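Local coordinates for protein flavohemoglobin (Malassezia yamatoensis, PDB 6O0A) that probably detoxifies nitric oxide to nitrate, feeding electrons from NAD(P)H through a bound FAD to a globin-type heme, and underlies nitric oxide resistance, at residues G78-F83 with E141-V146; E97-V102 with A151-N156; A107-Q112 with P221-L226. One frame throughout, in Å; residues are numbered along the deposited sequence.

Of the helices involved, 75-89 comes first along the chain, then helix 96-108, and helix 137-163 later packs on both. Interaction 1 closes a loop of 57 residues when 141-146 meets 78-83, and interaction 2 one of 48 when 151-156 meets 97-102; since 97-102 lies inside the first loop and 151-156 beyond it, the two cross. They touch where Met98 packs on Ser79 and Phe83, and both border the heme. Interaction 3 spans 108 residues, from the end of helix 96-108 to strand 219-225, and crosses both others. Interactions 1 and 2 tie the E and F helices to the H helix within the globin domain, while interaction 3 helps to join that domain to the flavin domain.

Interaction 1: residues G78-F83 with E141-V146; sequences GSIAIF and EAWTEV. With HEM (protoporphyrin IX containing Fe), chain C.
The carbonyl oxygen of Ile80 lies loosely beside the edge of the Trp143 indole, near its plane, with O 4.3 Å from CZ3. The two helices run almost at right angles (96°), their axes 11.0 Å apart, so they meet mainly through the outer parts of larger side chains. Val146 is the shared partner: its CG1 lies 4.2 Å from Ile80 CG2 and 3.9 Å from Phe83 CD2, meeting the phenyl ring at its edge and in its plane. Phe83 CE2 also comes within 3.8 Å of Val146 O. Phe83 extends to this valine because CG stands opposite the backbone N (chi1 179°). Ile80 suits a place between two surfaces, for its other branch, CG1, lies 3.8 Å from the heme methyl CMB. Ser79 also meets the heme, its hydroxyl bonded back to Leu76 O, while Trp143 NE1 is bonded to Thr31. Such a steep crossing beside the porphyrin rim is that of the E and H helices of the globin fold.

Interaction 2: residues E97-V102 with A151-N156; sequences EMLSRV and ARALIN. With HEM (protoporphyrin IX containing Fe), chain C.
Helices 97-102 and 151-156 pass at 55° with their axes 9.7 Å apart, and come closest in backbone terms at Leu99 and Leu154, whose CA atoms are 6.4 Å apart. Leucine suits both positions because each fork serves two partners. Leu99 sends CD1 to the CB of Ala153, 3.8 Å away, where the small alanine lets the methyl settle close to the second helix, while its CD2 turns to Leu154. The two leucine side chains meet at about a right angle. Leu154 in turn lays CD2 over the backbone of the first helix, 3.6 Å from Leu99 O and 4.0 Å from Val102 CG1. Its other methyl, CD1, sits over a pyrrole of the porphyrin, 3.9 Å from HEM C2B. Val102 works on the same side of the heme: CG1 rests near C4A, and CG2 lies 3.5 Å from HEM CMA. Leu154 and Val102 therefore join the helix pair and wall the cofactor at once.

Arg101 points away from helix 151-156 and serves the heme's polar margin. A bend in its chain at chi3 (65°) presents NE to the propionate, and NE donates to HEM O2A at 3.0 Å, with the oxygen at the edge of the guanidinium and in its plane. A positive charge here probably helps to balance the carboxylate. Phe94 and Leu150 extend the apolar packing round Leu99. The F helix packing on the H helix, with leucine and valine against the porphyrin, is the arrangement of the proximal side of a globin heme pocket.

Interaction 3: residues A107-Q112 with P221-L226; sequences ASLGLQ and PRQFTL. With FAD (flavin-adenine dinucleotide), chain B.
The flavin-binding strand of the ferredoxin-reductase family, whose Arg-x-Tyr-Ser/Thr signature appears here as Arg222-Gln223-Phe224-Thr225, with Phe in place of Tyr, meets the globin domain through Pro221 and Gln223. Leu109, at the C-terminal end of helix 96-108, reaches over with CD2 to 3.5 Å from Pro221 CG, the leucine side chain and proline ring lying about crosswise. The same methyl is 3.9 Å from Gln223 NE2. A bend at chi2 (77°) brings that amide beside Leu109, and NE2 is bonded to Ser209; Ser108 OG bonds to the same hydroxyl. Gln223 CB packs on the dimethylbenzene end of the flavin. Leu109 also touches the heme. Behind it, Gly110 takes the positive phi of a Schellman motif, ending the helix where the chain must turn.

Arg222, pointing away from the globin, donates through NE to FAD O2P at 2.8 Å and through NH2 to O1A at 3.0 Å, one bond to each phosphate. Its NH1 binds Pro221 O at 3.0 Å in a nearly straight bond (165°), approaching from above the carbonyl plane, which fixes the guanidinium for the pyrophosphate. The ribityl hydroxyl O2' donates to Gln223 O at 2.6 Å and receives a weak bond from Gln223 N. It also lies over a face of Phe224, whose ring edge points at FAD C2. Thr225 N holds the isoalloxazine at N5 (3.2 Å) and O4 (3.3 Å). A strand whose arginine takes the phosphates and whose backbone takes the ribityl and the flavin ring is characteristic of the FAD-binding barrel of this family.

Interaction 1: residues G78-F83 with E141-V146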
loop_
_atom_site.group_PDB
_atom_site.type_symbol
_atom_site.label_atom_id
_atom_site.label_comp_id
_atom_site.label_asym_id
_atom_site.label_seq_id
_atom_site.Cartn_x
_atom_site.Cartn_y
_atom_site.Cartn_z
ATOM N N GLY A 78 -8.836 -4.910 -12.989
ATOM C CA GLY A 78 -10.040 -4.678 -12.201
ATOM C C GLY A 78 -10.246 -3.210 -11.874
ATOM O O GLY A 78 -11.372 -2.702 -11.920
ATOM N N SER A 79 -9.160 -2.507 -11.550
ATOM C CA SER A 79 -9.238 -1.064 -11.343
ATOM C C SER A 79 -9.719 -0.346 -12.597
ATOM O O SER A 79 -10.343 0.714 -12.499
ATOM C CB SER A 79 -7.873 -0.520 -10.925
ATOM O OG SER A 79 -6.951 -0.617 -11.997
ATOM N N ILE A 80 -9.425 -0.890 -13.782
ATOM C CA ILE A 80 -9.925 -0.271 -15.007
ATOM C C ILE A 80 -11.447 -0.378 -15.067
ATOM O O ILE A 80 -12.132 0.559 -15.503
ATOM C CB ILE A 80 -9.245 -0.892 -16.246
ATOM C CG1 ILE A 80 -7.741 -0.609 -16.225
ATOM C CG2 ILE A 80 -9.862 -0.342 -17.533
ATOM C CD1 ILE A 80 -6.940 -1.321 -17.329
ATOM N N ALA A 81 -12.004 -1.497 -14.595
ATOM C CA ALA A 81 -13.457 -1.644 -14.550
ATOM C C ALA A 81 -14.080 -0.721 -13.503
ATOM O O ALA A 81 -15.123 -0.101 -13.753
ATOM C CB ALA A 81 -13.826 -3.098 -14.269
ATOM N N ILE A 82 -13.470 -0.640 -12.317
ATOM C CA ILE A 82 -13.934 0.307 -11.307
ATOM C C ILE A 82 -13.922 1.722 -11.866
ATOM O O ILE A 82 -14.867 2.497 -11.668
ATOM C CB ILE A 82 -13.067 0.194 -10.038
ATOM C CG1 ILE A 82 -13.282 -1.159 -9.360
ATOM C CG2 ILE A 82 -13.361 1.337 -9.072
ATOM C CD1 ILE A 82 -12.297 -1.440 -8.245
ATOM N N PHE A 83 -12.848 2.076 -12.572
ATOM C CA PHE A 83 -12.706 3.419 -13.125
ATOM C C PHE A 83 -13.793 3.698 -14.153
ATOM O O PHE A 83 -14.413 4.770 -14.147
ATOM C CB PHE A 83 -11.310 3.555 -13.742
ATOM C CG PHE A 83 -11.039 4.890 -14.373
ATOM C CD1 PHE A 83 -10.717 5.986 -13.597
ATOM C CD2 PHE A 83 -11.072 5.034 -15.755
ATOM C CE1 PHE A 83 -10.449 7.215 -14.177
ATOM C CE2 PHE A 83 -10.800 6.262 -16.345
ATOM C CZ PHE A 83 -10.492 7.350 -15.558
ATOM N N GLU A 141 -12.630 0.422 -29.300
ATOM C CA GLU A 141 -12.434 1.872 -29.295
ATOM C C GLU A 141 -12.849 2.487 -27.960
ATOM O O GLU A 141 -12.123 3.307 -27.386
ATOM C CB GLU A 141 -13.220 2.512 -30.440
ATOM C CG GLU A 141 -12.978 4.001 -30.583
ATOM C CD GLU A 141 -13.843 4.604 -31.662
ATOM O OE1 GLU A 141 -13.692 4.207 -32.836
ATOM O OE2 GLU A 141 -14.697 5.452 -31.338
ATOM N N ALA A 142 -14.019 2.101 -27.448
ATOM C CA ALA A 142 -14.508 2.702 -26.211
ATOM C C ALA A 142 -13.629 2.332 -25.021
ATOM O O ALA A 142 -13.300 3.192 -24.195
ATOM C CB ALA A 142 -15.956 2.279 -25.966
ATOM N N TRP A 143 -13.224 1.064 -24.918
ATOM C CA TRP A 143 -12.388 0.667 -23.788
ATOM C C TRP A 143 -10.967 1.210 -23.915
ATOM O O TRP A 143 -10.316 1.495 -22.901
ATOM C CB TRP A 143 -12.414 -0.860 -23.638
ATOM C CG TRP A 143 -13.695 -1.280 -22.977
ATOM C CD1 TRP A 143 -14.840 -1.719 -23.589
ATOM C CD2 TRP A 143 -13.997 -1.198 -21.573
ATOM N NE1 TRP A 143 -15.823 -1.954 -22.642
ATOM C CE2 TRP A 143 -15.328 -1.641 -21.402
ATOM C CE3 TRP A 143 -13.267 -0.807 -20.448
ATOM C CZ2 TRP A 143 -15.940 -1.703 -20.147
ATOM C CZ3 TRP A 143 -13.872 -0.875 -19.204
ATOM C CH2 TRP A 143 -15.196 -1.323 -19.065
ATOM N N THR A 144 -10.482 1.394 -25.142
ATOM C CA THR A 144 -9.211 2.085 -25.331
ATOM C C THR A 144 -9.270 3.512 -24.786
ATOM O O THR A 144 -8.322 3.977 -24.142
ATOM C CB THR A 144 -8.842 2.062 -26.814
ATOM O OG1 THR A 144 -8.626 0.698 -27.205
ATOM C CG2 THR A 144 -7.590 2.887 -27.090
ATOM N N GLU A 145 -10.378 4.222 -25.032
ATOM C CA GLU A 145 -10.522 5.562 -24.479
ATOM C C GLU A 145 -10.464 5.530 -22.955
ATOM O O GLU A 145 -9.776 6.352 -22.337
ATOM C CB GLU A 145 -11.830 6.194 -24.945
ATOM C CG GLU A 145 -11.928 7.657 -24.516
ATOM C CD GLU A 145 -13.215 8.337 -24.947
ATOM O OE1 GLU A 145 -13.908 7.816 -25.848
ATOM O OE2 GLU A 145 -13.530 9.401 -24.371
ATOM N N VAL A 146 -11.181 4.582 -22.342
ATOM C CA VAL A 146 -11.156 4.412 -20.890
ATOM C C VAL A 146 -9.732 4.162 -20.412
ATOM O O VAL A 146 -9.256 4.805 -19.471
ATOM C CB VAL A 146 -12.099 3.266 -20.469
ATOM C CG1 VAL A 146 -11.975 2.961 -18.969
ATOM C CG2 VAL A 146 -13.535 3.597 -20.823
HETATM C CHA HEM C . 0.091 -2.376 -9.081
HETATM C CHB HEM C . -3.371 -0.376 -11.875
HETATM C CHC HEM C . -0.118 0.292 -15.414
HETATM C CHD HEM C . 3.126 -2.282 -12.888
HETATM C C1A HEM C . -1.121 -1.872 -9.519
HETATM C C2A HEM C . -2.353 -1.834 -8.763
HETATM C C3A HEM C . -3.301 -1.279 -9.528
HETATM C C4A HEM C . -2.713 -0.961 -10.814
HETATM C CMA HEM C . -4.775 -1.031 -9.148
HETATM C CAA HEM C . -2.514 -2.321 -7.307
HETATM C CBA HEM C . -2.182 -1.108 -6.442
HETATM C CGA HEM C . -2.223 -1.490 -4.983
HETATM O O1A HEM C . -1.584 -2.503 -4.604
HETATM O O2A HEM C . -2.893 -0.780 -4.194
HETATM C C1B HEM C . -2.797 -0.010 -13.077
HETATM C C2B HEM C . -3.472 0.640 -14.184
HETATM C C3B HEM C . -2.576 0.811 -15.175
HETATM C C4B HEM C . -1.302 0.294 -14.709
HETATM C CMB HEM C . -4.970 1.007 -14.160
HETATM C CAB HEM C . -2.763 1.461 -16.569
HETATM C CBB HEM C . -3.801 2.237 -16.919
HETATM C C1C HEM C . 1.026 -0.385 -15.045
HETATM C C2C HEM C . 2.199 -0.542 -15.866
HETATM C C3C HEM C . 3.109 -1.252 -15.175
HETATM C C4C HEM C . 2.516 -1.576 -13.896
HETATM C CMC HEM C . 2.320 0.069 -17.281
HETATM C CAC HEM C . 4.525 -1.740 -15.587
HETATM C CBC HEM C . 4.861 -1.988 -16.867
HETATM C C1D HEM C . 2.576 -2.516 -11.645
HETATM C C2D HEM C . 3.237 -3.249 -10.581
HETATM C C3D HEM C . 2.412 -3.292 -9.537
HETATM C C4D HEM C . 1.194 -2.578 -9.886
HETATM C CMD HEM C . 4.647 -3.873 -10.694
HETATM C CAD HEM C . 2.710 -3.981 -8.188
HETATM C CBD HEM C . 1.844 -5.234 -8.101
HETATM C CGD HEM C . 2.442 -6.380 -8.886
HETATM O O1D HEM C . 3.660 -6.666 -8.730
HETATM O O2D HEM C . 1.688 -7.031 -9.662
HETATM N NA HEM C . -1.379 -1.330 -10.769
HETATM N NB HEM C . -1.481 -0.205 -13.433
HETATM N NC HEM C . 1.248 -1.021 -13.839
HETATM N ND HEM C . 1.338 -2.111 -11.185
HETATM FE FE HEM C . 0.003 -0.918 -12.210
#

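Interaction 2: residues E97-V102 with A151-N156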
loop_
_atom_site.group_PDB
_atom_site.type_symbol
_atom_site.label_atom_id
_atom_site.label_comp_id
_atom_site.label_asym_id
_atom_site.label_seq_id
_atom_site.Cartn_x
_atom_site.Cartn_y
_atom_site.Cartn_z
ATOM N N GLU A 97 -8.909 8.834 -4.704
ATOM C CA GLU A 97 -8.286 7.960 -3.712
ATOM C C GLU A 97 -7.607 6.772 -4.373
ATOM O O GLU A 97 -6.464 6.433 -4.040
ATOM C CB GLU A 97 -9.321 7.470 -2.701
ATOM C CG GLU A 97 -9.771 8.506 -1.697
ATOM C CD GLU A 97 -10.433 7.875 -0.490
ATOM O OE1 GLU A 97 -10.253 6.653 -0.284
ATOM O OE2 GLU A 97 -11.130 8.600 0.251
ATOM N N MET A 98 -8.299 6.115 -5.312
ATOM C CA MET A 98 -7.691 4.982 -5.998
ATOM C C MET A 98 -6.491 5.426 -6.819
ATOM O O MET A 98 -5.441 4.772 -6.801
ATOM C CB MET A 98 -8.713 4.282 -6.895
ATOM C CG MET A 98 -8.169 3.015 -7.533
ATOM S SD MET A 98 -9.326 2.231 -8.676
ATOM C CE MET A 98 -9.236 3.362 -10.067
ATOM N N LEU A 99 -6.629 6.541 -7.545
ATOM C CA LEU A 99 -5.536 7.017 -8.384
ATOM C C LEU A 99 -4.309 7.346 -7.551
ATOM O O LEU A 99 -3.182 7.036 -7.949
ATOM C CB LEU A 99 -5.976 8.244 -9.180
ATOM C CG LEU A 99 -7.033 7.976 -10.253
ATOM C CD1 LEU A 99 -7.075 9.115 -11.262
ATOM C CD2 LEU A 99 -6.757 6.657 -10.932
ATOM N N SER A 100 -4.511 7.980 -6.393
ATOM C CA SER A 100 -3.378 8.377 -5.571
ATOM C C SER A 100 -2.651 7.158 -5.026
ATOM O O SER A 100 -1.414 7.102 -5.053
ATOM C CB SER A 100 -3.851 9.285 -4.435
ATOM O OG SER A 100 -2.780 9.631 -3.581
ATOM N N ARG A 101 -3.404 6.161 -4.552
ATOM C CA ARG A 101 -2.777 4.949 -4.032
ATOM C C ARG A 101 -1.965 4.253 -5.111
ATOM O O ARG A 101 -0.823 3.841 -4.874
ATOM C CB ARG A 101 -3.836 4.004 -3.467
ATOM C CG ARG A 101 -3.256 2.804 -2.726
ATOM C CD ARG A 101 -4.333 1.812 -2.308
ATOM N NE ARG A 101 -4.992 1.206 -3.463
ATOM C CZ ARG A 101 -6.225 1.499 -3.868
ATOM N NH1 ARG A 101 -6.954 2.387 -3.203
ATOM N NH2 ARG A 101 -6.731 0.896 -4.936
ATOM N N VAL A 102 -2.539 4.121 -6.312
ATOM C CA VAL A 102 -1.852 3.434 -7.399
ATOM C C VAL A 102 -0.621 4.216 -7.840
ATOM O O VAL A 102 0.450 3.638 -8.057
ATOM C CB VAL A 102 -2.815 3.192 -8.575
ATOM C CG1 VAL A 102 -2.056 2.582 -9.737
ATOM C CG2 VAL A 102 -3.948 2.259 -8.142
ATOM N N ALA A 151 -4.619 5.977 -17.816
ATOM C CA ALA A 151 -3.166 6.031 -17.947
ATOM C C ALA A 151 -2.652 7.464 -17.885
ATOM O O ALA A 151 -1.648 7.743 -17.218
ATOM C CB ALA A 151 -2.733 5.369 -19.255
ATOM N N ARG A 152 -3.319 8.390 -18.577
ATOM C CA ARG A 152 -2.854 9.773 -18.574
ATOM C C ARG A 152 -2.949 10.377 -17.175
ATOM O O ARG A 152 -2.048 11.109 -16.748
ATOM C CB ARG A 152 -3.648 10.614 -19.583
ATOM C CG ARG A 152 -3.362 10.253 -21.043
ATOM C CD ARG A 152 -4.036 11.221 -22.007
ATOM N NE ARG A 152 -4.436 10.582 -23.260
ATOM C CZ ARG A 152 -5.697 10.335 -23.603
ATOM N NH1 ARG A 152 -5.967 9.756 -24.766
ATOM N NH2 ARG A 152 -6.690 10.673 -22.788
ATOM N N ALA A 153 -4.034 10.078 -16.451
ATOM C CA ALA A 153 -4.190 10.580 -15.087
ATOM C C ALA A 153 -3.076 10.058 -14.181
ATOM O O ALA A 153 -2.471 10.821 -13.421
ATOM C CB ALA A 153 -5.560 10.179 -14.545
ATOM N N LEU A 154 -2.788 8.758 -14.261
ATOM C CA LEU A 154 -1.729 8.170 -13.439
ATOM C C LEU A 154 -0.358 8.725 -13.808
ATOM O O LEU A 154 0.446 9.048 -12.925
ATOM C CB LEU A 154 -1.742 6.649 -13.588
ATOM C CG LEU A 154 -2.915 5.918 -12.936
ATOM C CD1 LEU A 154 -2.899 4.435 -13.314
ATOM C CD2 LEU A 154 -2.863 6.114 -11.413
ATOM N N ILE A 155 -0.073 8.838 -15.107
ATOM C CA ILE A 155 1.200 9.395 -15.559
ATOM C C ILE A 155 1.404 10.802 -15.003
ATOM O O ILE A 155 2.498 11.152 -14.533
ATOM C CB ILE A 155 1.258 9.368 -17.102
ATOM C CG1 ILE A 155 1.517 7.941 -17.584
ATOM C CG2 ILE A 155 2.305 10.339 -17.629
ATOM C CD1 ILE A 155 1.167 7.703 -19.051
ATOM N N ASN A 156 0.351 11.624 -15.031
ATOM C CA ASN A 156 0.449 12.981 -14.504
ATOM C C ASN A 156 0.732 12.979 -13.009
ATOM O O ASN A 156 1.567 13.754 -12.528
ATOM C CB ASN A 156 -0.833 13.754 -14.805
ATOM C CG ASN A 156 -0.937 14.139 -16.270
ATOM O OD1 ASN A 156 0.066 14.146 -16.987
ATOM N ND2 ASN A 156 -2.146 14.469 -16.722
HETATM C CHA HEM C . 0.091 -2.376 -9.081
HETATM C CHB HEM C . -3.371 -0.376 -11.875
HETATM C CHC HEM C . -0.118 0.292 -15.414
HETATM C CHD HEM C . 3.126 -2.282 -12.888
HETATM C C1A HEM C . -1.121 -1.872 -9.519
HETATM C C2A HEM C . -2.353 -1.834 -8.763
HETATM C C3A HEM C . -3.301 -1.279 -9.528
HETATM C C4A HEM C . -2.713 -0.961 -10.814
HETATM C CMA HEM C . -4.775 -1.031 -9.148
HETATM C CAA HEM C . -2.514 -2.321 -7.307
HETATM C CBA HEM C . -2.182 -1.108 -6.442
HETATM C CGA HEM C . -2.223 -1.490 -4.983
HETATM O O1A HEM C . -1.584 -2.503 -4.604
HETATM O O2A HEM C . -2.893 -0.780 -4.194
HETATM C C1B HEM C . -2.797 -0.010 -13.077
HETATM C C2B HEM C . -3.472 0.640 -14.184
HETATM C C3B HEM C . -2.576 0.811 -15.175
HETATM C C4B HEM C . -1.302 0.294 -14.709
HETATM C CMB HEM C . -4.970 1.007 -14.160
HETATM C CAB HEM C . -2.763 1.461 -16.569
HETATM C CBB HEM C . -3.801 2.237 -16.919
HETATM C C1C HEM C . 1.026 -0.385 -15.045
HETATM C C2C HEM C . 2.199 -0.542 -15.866
HETATM C C3C HEM C . 3.109 -1.252 -15.175
HETATM C C4C HEM C . 2.516 -1.576 -13.896
HETATM C CMC HEM C . 2.320 0.069 -17.281
HETATM C CAC HEM C . 4.525 -1.740 -15.587
HETATM C CBC HEM C . 4.861 -1.988 -16.867
HETATM C C1D HEM C . 2.576 -2.516 -11.645
HETATM C C2D HEM C . 3.237 -3.249 -10.581
HETATM C C3D HEM C . 2.412 -3.292 -9.537
HETATM C C4D HEM C . 1.194 -2.578 -9.886
HETATM C CMD HEM C . 4.647 -3.873 -10.694
HETATM C CAD HEM C . 2.710 -3.981 -8.188
HETATM C CBD HEM C . 1.844 -5.234 -8.101
HETATM C CGD HEM C . 2.442 -6.380 -8.886
HETATM O O1D HEM C . 3.660 -6.666 -8.730
HETATM O O2D HEM C . 1.688 -7.031 -9.662
HETATM N NA HEM C . -1.379 -1.330 -10.769
HETATM N NB HEM C . -1.481 -0.205 -13.433
HETATM N NC HEM C . 1.248 -1.021 -13.839
HETATM N ND HEM C . 1.338 -2.111 -11.185
HETATM FE FE HEM C . 0.003 -0.918 -12.210
#

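Interaction 3: residues A107-Q112 with P221-L226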
loop_
_atom_site.group_PDB
_atom_site.type_symbol
_atom_site.label_atom_id
_atom_site.label_comp_id
_atom_site.label_asym_id
_atom_site.label_seq_id
_atom_site.Cartn_x
_atom_site.Cartn_y
_atom_site.Cartn_z
ATOM N N ALA A 107 5.197 4.836 -8.422
ATOM C CA ALA A 107 6.401 5.635 -8.221
ATOM C C ALA A 107 7.418 4.881 -7.375
ATOM O O ALA A 107 8.615 4.882 -7.686
ATOM C CB ALA A 107 6.040 6.978 -7.580
ATOM N N SER A 108 6.952 4.212 -6.315
ATOM C CA SER A 108 7.822 3.359 -5.515
ATOM C C SER A 108 8.570 2.361 -6.382
ATOM O O SER A 108 9.766 2.117 -6.183
ATOM C CB SER A 108 6.985 2.612 -4.474
ATOM O OG SER A 108 7.798 1.865 -3.603
ATOM N N LEU A 109 7.873 1.771 -7.353
ATOM C CA LEU A 109 8.434 0.783 -8.272
ATOM C C LEU A 109 9.149 1.416 -9.464
ATOM O O LEU A 109 9.722 0.693 -10.296
ATOM C CB LEU A 109 7.306 -0.151 -8.737
ATOM C CG LEU A 109 6.663 -0.933 -7.585
ATOM C CD1 LEU A 109 5.301 -1.511 -7.969
ATOM C CD2 LEU A 109 7.601 -2.002 -7.080
ATOM N N GLY A 110 9.142 2.743 -9.563
ATOM C CA GLY A 110 9.895 3.420 -10.605
ATOM C C GLY A 110 9.263 3.359 -11.976
ATOM O O GLY A 110 9.968 3.492 -12.980
ATOM N N LEU A 111 7.946 3.179 -12.042
ATOM C CA LEU A 111 7.270 3.007 -13.324
ATOM C C LEU A 111 7.433 4.228 -14.220
ATOM O O LEU A 111 7.160 5.362 -13.813
ATOM C CB LEU A 111 5.787 2.730 -13.092
ATOM C CG LEU A 111 4.959 2.570 -14.367
ATOM C CD1 LEU A 111 5.502 1.412 -15.199
ATOM C CD2 LEU A 111 3.480 2.369 -14.044
ATOM N N GLN A 112 7.848 3.987 -15.473
ATOM C CA GLN A 112 8.049 5.077 -16.407
ATOM C C GLN A 112 6.921 5.138 -17.435
ATOM O O GLN A 112 6.332 4.108 -17.790
ATOM C CB GLN A 112 9.403 4.919 -17.107
ATOM C CG GLN A 112 10.571 4.904 -16.117
ATOM C CD GLN A 112 10.688 6.220 -15.351
ATOM O OE1 GLN A 112 10.720 7.293 -15.954
ATOM N NE2 GLN A 112 10.741 6.142 -14.025
ATOM N N PRO A 221 10.707 -6.660 -5.655
ATOM C CA PRO A 221 10.443 -5.652 -4.620
ATOM C C PRO A 221 9.329 -6.044 -3.657
ATOM O O PRO A 221 8.397 -6.753 -4.052
ATOM C CB PRO A 221 10.022 -4.431 -5.449
ATOM C CG PRO A 221 9.239 -5.058 -6.572
ATOM C CD PRO A 221 9.979 -6.369 -6.904
ATOM N N ARG A 222 9.422 -5.598 -2.402
ATOM C CA ARG A 222 8.294 -5.590 -1.472
ATOM C C ARG A 222 8.301 -4.250 -0.749
ATOM O O ARG A 222 9.356 -3.634 -0.587
ATOM C CB ARG A 222 8.382 -6.727 -0.446
ATOM C CG ARG A 222 8.441 -8.153 -1.033
ATOM C CD ARG A 222 7.147 -8.502 -1.755
ATOM N NE ARG A 222 7.047 -9.926 -2.114
ATOM C CZ ARG A 222 7.243 -10.427 -3.332
ATOM N NH1 ARG A 222 7.571 -9.638 -4.352
ATOM N NH2 ARG A 222 7.099 -11.729 -3.537
ATOM N N GLN A 223 7.124 -3.815 -0.291
ATOM C CA GLN A 223 6.980 -2.543 0.419
ATOM C C GLN A 223 6.985 -2.733 1.929
ATOM O O GLN A 223 6.390 -3.684 2.447
ATOM C CB GLN A 223 5.693 -1.820 0.016
ATOM C CG GLN A 223 5.675 -1.383 -1.450
ATOM C CD GLN A 223 5.395 -2.535 -2.391
ATOM O OE1 GLN A 223 4.435 -3.282 -2.199
ATOM N NE2 GLN A 223 6.219 -2.669 -3.442
ATOM N N PHE A 224 7.652 -1.814 2.630
ATOM C CA PHE A 224 7.612 -1.789 4.092
ATOM C C PHE A 224 7.520 -0.356 4.589
ATOM O O PHE A 224 8.149 0.549 4.044
ATOM C CB PHE A 224 8.829 -2.496 4.700
ATOM C CG PHE A 224 8.936 -3.930 4.278
ATOM C CD1 PHE A 224 8.157 -4.904 4.873
ATOM C CD2 PHE A 224 9.783 -4.294 3.241
ATOM C CE1 PHE A 224 8.232 -6.225 4.459
ATOM C CE2 PHE A 224 9.867 -5.607 2.823
ATOM C CZ PHE A 224 9.092 -6.578 3.433
ATOM N N THR A 225 6.728 -0.163 5.639
ATOM C CA THR A 225 6.534 1.150 6.239
ATOM C C THR A 225 7.797 1.635 6.945
ATOM O O THR A 225 8.436 0.894 7.699
ATOM C CB THR A 225 5.376 1.062 7.235
ATOM O OG1 THR A 225 4.205 0.617 6.540
ATOM C CG2 THR A 225 5.100 2.435 7.867
ATOM N N LEU A 226 8.150 2.897 6.708
ATOM C CA LEU A 226 9.306 3.491 7.364
ATOM C C LEU A 226 9.049 3.709 8.850
ATOM O O LEU A 226 7.970 4.151 9.256
ATOM C CB LEU A 226 9.659 4.819 6.705
ATOM C CG LEU A 226 10.246 4.602 5.312
ATOM C CD1 LEU A 226 10.471 5.960 4.634
ATOM C CD2 LEU A 226 11.560 3.822 5.437
HETATM P PA FAD B . 4.647 -12.929 -1.021
HETATM O O1A FAD B . 5.633 -13.734 -1.780
HETATM O O2A FAD B . 4.305 -11.590 -1.616
HETATM O O5B FAD B . 3.303 -13.769 -0.824
HETATM C C5B FAD B . 2.126 -13.131 -0.296
HETATM C C4B FAD B . 1.042 -14.179 -0.311
HETATM O O4B FAD B . 0.856 -14.643 -1.668
HETATM C C3B FAD B . 1.354 -15.437 0.480
HETATM O O3B FAD B . 1.032 -15.301 1.862
HETATM C C2B FAD B . 0.449 -16.471 -0.197
HETATM O O2B FAD B . -0.882 -16.416 0.304
HETATM C C1B FAD B . 0.471 -16.008 -1.661
HETATM N N9A FAD B . 1.401 -16.758 -2.499
HETATM C C8A FAD B . 2.767 -16.684 -2.473
HETATM N N7A FAD B . 3.363 -17.521 -3.287
HETATM C C5A FAD B . 2.314 -18.197 -3.887
HETATM C C6A FAD B . 2.278 -19.267 -4.800
HETATM N N6A FAD B . 3.373 -19.844 -5.308
HETATM N N1A FAD B . 1.066 -19.744 -5.162
HETATM C C2A FAD B . -0.030 -19.175 -4.649
HETATM N N3A FAD B . -0.120 -18.167 -3.773
HETATM C C4A FAD B . 1.094 -17.728 -3.424
HETATM N N1 FAD B . 5.013 -6.057 5.854
HETATM C C2 FAD B . 5.710 -6.031 7.030
HETATM O O2 FAD B . 6.111 -7.069 7.574
HETATM N N3 FAD B . 5.978 -4.806 7.637
HETATM C C4 FAD B . 5.608 -3.565 7.153
HETATM O O4 FAD B . 5.919 -2.538 7.756
HETATM C C4X FAD B . 4.875 -3.605 5.909
HETATM N N5 FAD B . 4.487 -2.473 5.383
HETATM C C5X FAD B . 3.783 -2.517 4.185
HETATM C C6 FAD B . 3.347 -1.319 3.616
HETATM C C7 FAD B . 2.649 -1.307 2.411
HETATM C C7M FAD B . 2.157 0.001 1.843
HETATM C C8 FAD B . 2.397 -2.519 1.746
HETATM C C8M FAD B . 1.679 -2.546 0.423
HETATM C C9 FAD B . 2.819 -3.715 2.317
HETATM C C9A FAD B . 3.496 -3.728 3.533
HETATM N N10 FAD B . 3.929 -4.929 4.137
HETATM C C10 FAD B . 4.621 -4.901 5.330
HETATM C "C1'" FAD B . 3.734 -6.222 3.462
HETATM C "C2'" FAD B . 4.899 -6.583 2.547
HETATM O "O2'" FAD B . 4.991 -5.625 1.493
HETATM C "C3'" FAD B . 4.760 -7.990 1.958
HETATM O "O3'" FAD B . 3.485 -8.113 1.329
HETATM C "C4'" FAD B . 4.906 -9.101 2.997
HETATM O "O4'" FAD B . 6.113 -8.884 3.731
HETATM C "C5'" FAD B . 4.895 -10.486 2.380
HETATM O "O5'" FAD B . 5.997 -10.586 1.448
HETATM P P FAD B . 6.462 -12.048 1.008
HETATM O O1P FAD B . 7.035 -12.880 2.101
HETATM O O2P FAD B . 7.426 -11.861 -0.131
HETATM O O3P FAD B . 5.136 -12.756 0.481
#